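Local coordinates for malate dehydrogenase (Entamoeba histolytica, PDB 3I0P), which probably catalyses the NAD-dependent interconversion of malate and oxaloacetate, at residues 59-62 / 63-66; 271-274 / 275-278. All coordinates share one frame; numbering follows the deposited sequence.

Contact 1: residues 59-62 / 63-66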
ATOM      1  N   TYR A  59       4.329  19.060  20.707  1.00 22.68           N
ATOM      2  CA  TYR A  59       5.786  19.115  20.812  1.00 22.45           C
ATOM      3  C   TYR A  59       6.297  19.853  22.058  1.00 22.49           C
ATOM      4  O   TYR A  59       6.947  19.236  22.909  1.00 22.06           O
ATOM      5  CB  TYR A  59       6.409  19.630  19.507  1.00 21.99           C
ATOM      6  CG  TYR A  59       6.003  18.761  18.335  1.00 22.38           C
ATOM      7  CD1 TYR A  59       6.590  17.508  18.134  1.00 21.41           C
ATOM      8  CD2 TYR A  59       4.990  19.163  17.454  1.00 21.46           C
ATOM      9  CE1 TYR A  59       6.194  16.694  17.077  1.00 20.71           C
ATOM     10  CE2 TYR A  59       4.595  18.350  16.395  1.00 20.01           C
ATOM     11  CZ  TYR A  59       5.207  17.123  16.209  1.00 20.46           C
ATOM     12  OH  TYR A  59       4.819  16.314  15.167  1.00 20.49           O
ATOM     13  N   ILE A  60       5.979  21.146  22.174  1.00 22.65           N
ATOM     14  CA  ILE A  60       6.487  21.971  23.277  1.00 22.80           C
ATOM     15  C   ILE A  60       6.012  21.463  24.643  1.00 23.25           C
ATOM     16  O   ILE A  60       6.822  21.213  25.528  1.00 23.16           O
ATOM     17  CB  ILE A  60       6.210  23.494  23.069  1.00 22.83           C
ATOM     18  CG1 ILE A  60       6.688  23.953  21.673  1.00 22.66           C
ATOM     19  CG2 ILE A  60       6.879  24.341  24.172  1.00 21.92           C
ATOM     20  CD1 ILE A  60       8.167  23.682  21.360  1.00 22.59           C
ATOM     21  N   ASP A  61       4.709  21.279  24.799  1.00 24.05           N
ATOM     22  CA  ASP A  61       4.154  20.731  26.034  1.00 25.22           C
ATOM     23  C   ASP A  61       4.748  19.369  26.384  1.00 25.66           C
ATOM     24  O   ASP A  61       4.817  18.991  27.556  1.00 26.05           O
ATOM     25  CB  ASP A  61       2.639  20.575  25.920  1.00 25.69           C
ATOM     26  CG  ASP A  61       1.885  21.893  26.074  1.00 26.61           C
ATOM     27  OD1 ASP A  61       2.517  22.951  26.316  1.00 27.07           O
ATOM     28  OD2 ASP A  61       0.639  21.850  25.947  1.00 28.11           O
ATOM     29  N   ARG A  62       5.164  18.625  25.365  1.00 25.85           N
ATOM     30  CA  ARG A  62       5.659  17.280  25.590  1.00 25.62           C
ATOM     31  C   ARG A  62       7.129  17.293  25.995  1.00 25.94           C
ATOM     32  O   ARG A  62       7.541  16.494  26.840  1.00 26.21           O
ATOM     33  CB  ARG A  62       5.384  16.385  24.383  1.00 25.31           C
ATOM     34  CG  ARG A  62       3.909  16.220  24.118  1.00 24.30           C
ATOM     35  CD  ARG A  62       3.626  14.914  23.407  1.00 24.74           C
ATOM     36  NE  ARG A  62       2.208  14.760  23.074  1.00 24.79           N
ATOM     37  CZ  ARG A  62       1.745  13.942  22.134  1.00 24.04           C
ATOM     38  NH1 ARG A  62       2.582  13.203  21.423  1.00 24.92           N
ATOM     39  NH2 ARG A  62       0.447  13.864  21.899  1.00 23.48           N
ATOM     40  N   ILE A  63       7.906  18.208  25.410  1.00 26.07           N
ATOM     41  CA  ILE A  63       9.277  18.464  25.863  1.00 26.33           C
ATOM     42  C   ILE A  63       9.276  18.927  27.342  1.00 27.05           C
ATOM     43  O   ILE A  63      10.138  18.520  28.144  1.00 26.95           O
ATOM     44  CB  ILE A  63       9.984  19.505  24.979  1.00 25.92           C
ATOM     45  CG1 ILE A  63      10.053  19.012  23.529  1.00 25.93           C
ATOM     46  CG2 ILE A  63      11.390  19.804  25.514  1.00 25.69           C
ATOM     47  CD1 ILE A  63      10.545  20.052  22.534  1.00 24.39           C
ATOM     48  N   LYS A  64       8.292  19.762  27.684  1.00 27.34           N
ATOM     49  CA  LYS A  64       8.076  20.226  29.053  1.00 27.64           C
ATOM     50  C   LYS A  64       7.686  19.077  29.999  1.00 27.85           C
ATOM     51  O   LYS A  64       8.063  19.082  31.171  1.00 28.06           O
ATOM     52  CB  LYS A  64       7.015  21.332  29.078  1.00 27.57           C
ATOM     53  CG  LYS A  64       7.559  22.730  28.777  1.00 27.82           C
ATOM     54  CD  LYS A  64       6.446  23.726  28.406  1.00 29.43           C
ATOM     55  CE  LYS A  64       5.385  23.877  29.500  1.00 30.26           C
ATOM     56  NZ  LYS A  64       4.110  24.488  29.011  1.00 30.91           N
ATOM     57  N   LYS A  65       6.943  18.095  29.492  1.00 27.70           N
ATOM     58  CA  LYS A  65       6.585  16.921  30.291  1.00 27.61           C
ATOM     59  C   LYS A  65       7.600  15.777  30.127  1.00 27.15           C
ATOM     60  O   LYS A  65       7.304  14.624  30.433  1.00 27.23           O
ATOM     61  CB  LYS A  65       5.147  16.456  29.984  1.00 27.77           C
ATOM     62  CG  LYS A  65       4.058  17.385  30.546  1.00 29.27           C
ATOM     63  CD  LYS A  65       2.638  16.878  30.262  1.00 32.51           C
ATOM     64  CE  LYS A  65       2.096  17.428  28.934  1.00 34.91           C
ATOM     65  NZ  LYS A  65       0.924  16.674  28.398  1.00 35.46           N
ATOM     66  N   GLY A  66       8.796  16.101  29.641  1.00 26.91           N
ATOM     67  CA  GLY A  66       9.885  15.115  29.512  1.00 26.34           C
ATOM     68  C   GLY A  66       9.647  13.953  28.550  1.00 25.93           C
ATOM     69  O   GLY A  66      10.392  12.974  28.565  1.00 25.81           O
TER

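Contact 2: residues 271-274 / 275-278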
ATOM      1  N   GLU A 271       0.291   3.028  23.964  1.00 30.84           N
ATOM      2  CA  GLU A 271      -0.416   3.728  25.030  1.00 31.86           C
ATOM      3  C   GLU A 271      -0.101   3.154  26.415  1.00 32.42           C
ATOM      4  O   GLU A 271       0.152   3.909  27.365  1.00 32.72           O
ATOM      5  CB  GLU A 271      -1.922   3.721  24.760  1.00 32.08           C
ATOM      6  CG  GLU A 271      -2.808   4.236  25.904  1.00 33.81           C
ATOM      7  CD  GLU A 271      -2.511   5.679  26.313  1.00 35.74           C
ATOM      8  OE1 GLU A 271      -2.150   6.506  25.441  1.00 36.18           O
ATOM      9  OE2 GLU A 271      -2.657   5.989  27.517  1.00 36.18           O
ATOM     10  N   GLU A 272      -0.101   1.826  26.518  1.00 32.83           N
ATOM     11  CA  GLU A 272       0.201   1.132  27.776  1.00 33.05           C
ATOM     12  C   GLU A 272       1.565   1.493  28.362  1.00 33.25           C
ATOM     13  O   GLU A 272       1.672   1.726  29.570  1.00 33.43           O
ATOM     14  CB  GLU A 272       0.059  -0.384  27.616  1.00 32.90           C
ATOM     15  CG  GLU A 272      -1.396  -0.841  27.594  1.00 33.37           C
ATOM     16  CD  GLU A 272      -1.571  -2.326  27.294  1.00 34.16           C
ATOM     17  OE1 GLU A 272      -0.608  -3.113  27.470  1.00 33.48           O
ATOM     18  OE2 GLU A 272      -2.695  -2.703  26.889  1.00 34.39           O
ATOM     19  N   GLU A 273       2.593   1.542  27.512  1.00 33.29           N
ATOM     20  CA  GLU A 273       3.943   1.912  27.951  1.00 33.34           C
ATOM     21  C   GLU A 273       4.092   3.421  28.224  1.00 33.31           C
ATOM     22  O   GLU A 273       4.984   3.821  28.983  1.00 32.99           O
ATOM     23  CB  GLU A 273       5.016   1.437  26.961  1.00 33.30           C
ATOM     24  CG  GLU A 273       5.118  -0.068  26.795  1.00 34.10           C
ATOM     25  CD  GLU A 273       5.460  -0.804  28.084  1.00 35.71           C
ATOM     26  OE1 GLU A 273       6.601  -0.669  28.575  1.00 35.23           O
ATOM     27  OE2 GLU A 273       4.583  -1.534  28.594  1.00 36.71           O
ATOM     28  N   LYS A 274       3.235   4.242  27.604  1.00 33.24           N
ATOM     29  CA  LYS A 274       3.181   5.678  27.908  1.00 33.50           C
ATOM     30  C   LYS A 274       2.583   5.907  29.305  1.00 33.85           C
ATOM     31  O   LYS A 274       3.003   6.822  30.025  1.00 34.01           O
ATOM     32  CB  LYS A 274       2.412   6.463  26.832  1.00 33.42           C
ATOM     33  CG  LYS A 274       2.094   7.942  27.183  1.00 33.43           C
ATOM     34  CD  LYS A 274       0.626   8.125  27.588  1.00 33.70           C
ATOM     35  CE  LYS A 274       0.428   9.107  28.753  1.00 34.27           C
ATOM     36  NZ  LYS A 274       0.085  10.501  28.366  1.00 33.78           N
ATOM     37  N   GLU A 275       1.616   5.071  29.688  1.00 33.91           N
ATOM     38  CA  GLU A 275       1.045   5.115  31.038  1.00 33.88           C
ATOM     39  C   GLU A 275       2.055   4.718  32.119  1.00 33.33           C
ATOM     40  O   GLU A 275       1.940   5.162  33.254  1.00 33.53           O
ATOM     41  CB  GLU A 275      -0.222   4.258  31.133  1.00 34.24           C
ATOM     42  CG  GLU A 275      -1.497   4.951  30.626  1.00 35.70           C
ATOM     43  CD  GLU A 275      -2.661   3.977  30.417  1.00 39.13           C
ATOM     44  OE1 GLU A 275      -2.906   3.114  31.300  1.00 40.50           O
ATOM     45  OE2 GLU A 275      -3.338   4.075  29.364  1.00 40.26           O
ATOM     46  N   LYS A 276       3.044   3.902  31.759  1.00 32.79           N
ATOM     47  CA  LYS A 276       4.110   3.499  32.686  1.00 32.32           C
ATOM     48  C   LYS A 276       5.292   4.465  32.696  1.00 31.88           C
ATOM     49  O   LYS A 276       5.814   4.784  33.752  1.00 32.17           O
ATOM     50  CB  LYS A 276       4.642   2.095  32.352  1.00 32.31           C
ATOM     51  CG  LYS A 276       3.611   0.981  32.397  1.00 33.13           C
ATOM     52  CD  LYS A 276       4.199  -0.352  31.950  1.00 34.05           C
ATOM     53  CE  LYS A 276       3.074  -1.349  31.672  1.00 35.23           C
ATOM     54  NZ  LYS A 276       3.583  -2.606  31.040  1.00 35.43           N
ATOM     55  N   SER A 277       5.725   4.904  31.516  1.00 31.38           N
ATOM     56  CA  SER A 277       6.977   5.652  31.365  1.00 30.69           C
ATOM     57  C   SER A 277       6.782   7.161  31.162  1.00 30.35           C
ATOM     58  O   SER A 277       7.732   7.935  31.314  1.00 30.21           O
ATOM     59  CB  SER A 277       7.790   5.089  30.192  1.00 30.64           C
ATOM     60  OG  SER A 277       7.194   5.445  28.949  1.00 30.10           O
ATOM     61  N   GLY A 278       5.571   7.566  30.787  1.00 29.67           N
ATOM     62  CA  GLY A 278       5.282   8.968  30.506  1.00 29.15           C
ATOM     63  C   GLY A 278       5.532   9.401  29.067  1.00 28.78           C
ATOM     64  O   GLY A 278       5.238  10.537  28.716  1.00 28.95           O
TER

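Contact 1: residues 59-62 / 63-66
Ile63 and Lys64 close the last regular turns of helix 55-64 on the carbonyls of Tyr59 and Ile60. Ile63 N donates to Tyr59 O at 2.9 Å, and Lys64 N to Ile60 O at 3.0 Å. The next bond of the series is weak: Lys65 N lies 3.0 Å from Asp61 O, but the N-H...O angle falls to 135°. Lys65 is also where the backbone leaves helical angles.

The aliphatic part of Lys65 lies against the same carbonyl, with CE 3.4 Å from Asp61 O. The side chains of Asp61 and Lys64 run side by side and point the same way. Lys64 bends at chi3 (58°), which turns its ammonium back along the helix. NZ then meets Asp61 OD1 at 3.5 Å, a long and weak salt bridge. The main partner of this carboxylate is Lys56, five residues earlier, so Asp61 OD1 has a lysine on both sides in sequence.

Ile63 sets CG1 beside Tyr59 O and touches Pro70 and Phe92 in neighbouring loops. Its CD1 is only loosely near Ile60 CD1, at 4.5 Å. The buried Tyr59 has its hydroxyl hydrogen-bonded to His123, and its ring meets that of His94.

At the end of the helix, Gly66 N bonds to Ile63 O at 3.1 Å, and Met67 N turns back to Arg62 O. With Gly66 at positive phi as the C-prime residue, this is a Schellman motif, a common C-terminal helix cap.

Contact 2: residues 271-274 / 275-278
The backbone of 271-278 is the end of helix 269-277, where Glu275 N bonds to Glu271 O at 3.0 Å, Ser277 N to Glu273 O, and Gly278 N to Lys274 O at 2.8 Å. Between the first two, Lys276 N has only weak bonds, shared between Glu272 O and Glu273 O.

Glu273 O is gripped twice by one residue. Ser277 N and Ser277 OG reach it from opposite faces of its carbonyl plane, the hydroxyl at 2.7 Å. The chi1 of Ser277 (73°) puts OG between the backbone N and the carbonyl carbon, from where it can reach back one turn. Ser277 OG also accepts a weak bond from Lys279 N.

Glu273 and Lys276 form a salt bridge. Lys276 is extended beyond CG, while Glu273 folds at chi2 to bring its carboxylate across the lysine's end. NZ meets Glu273 OE2 at 2.9 Å on the syn side, 17° out of the carboxylate plane.

Glu271 and Glu275 bring like charges together, with Glu271 OE2 2.7 Å from Glu275 OE2 and the two carboxylate planes 48° apart. The other oxygen of Glu271, OE1, forms a salt bridge with Arg148, which may ease the crowding of charge.

Gly278, at positive phi, ends the helix at the surface. Glu271 and Lys274 touch Phe280 in the loop that leads into strand 282-290 of the mixed sheet. Glu273 rests on Asn265 in the loop after helix 244-259. In the chain, helix 269-277 lies between helix 244-259 and strand 282-290.

In the fold
Contacts 1 and 2 are both the C-terminal ends of helices, and in each a glycine with positive phi follows the helix. They lie on the same side of the chain's centre, with their own centres 15 Å apart. Their nearest atoms are about 5 Å apart, so they do not touch. Contact 1 is partly buried and closer to the cofactor: the side chain of Tyr59 is about 7 Å from a bound NAD. Contact 2 is a surface contact, and the side chain of Glu271 is about 13 Å from a bound NAD. Residues 59-66 come well before 271-278 in the chain, so the fold brings the two helix ends together.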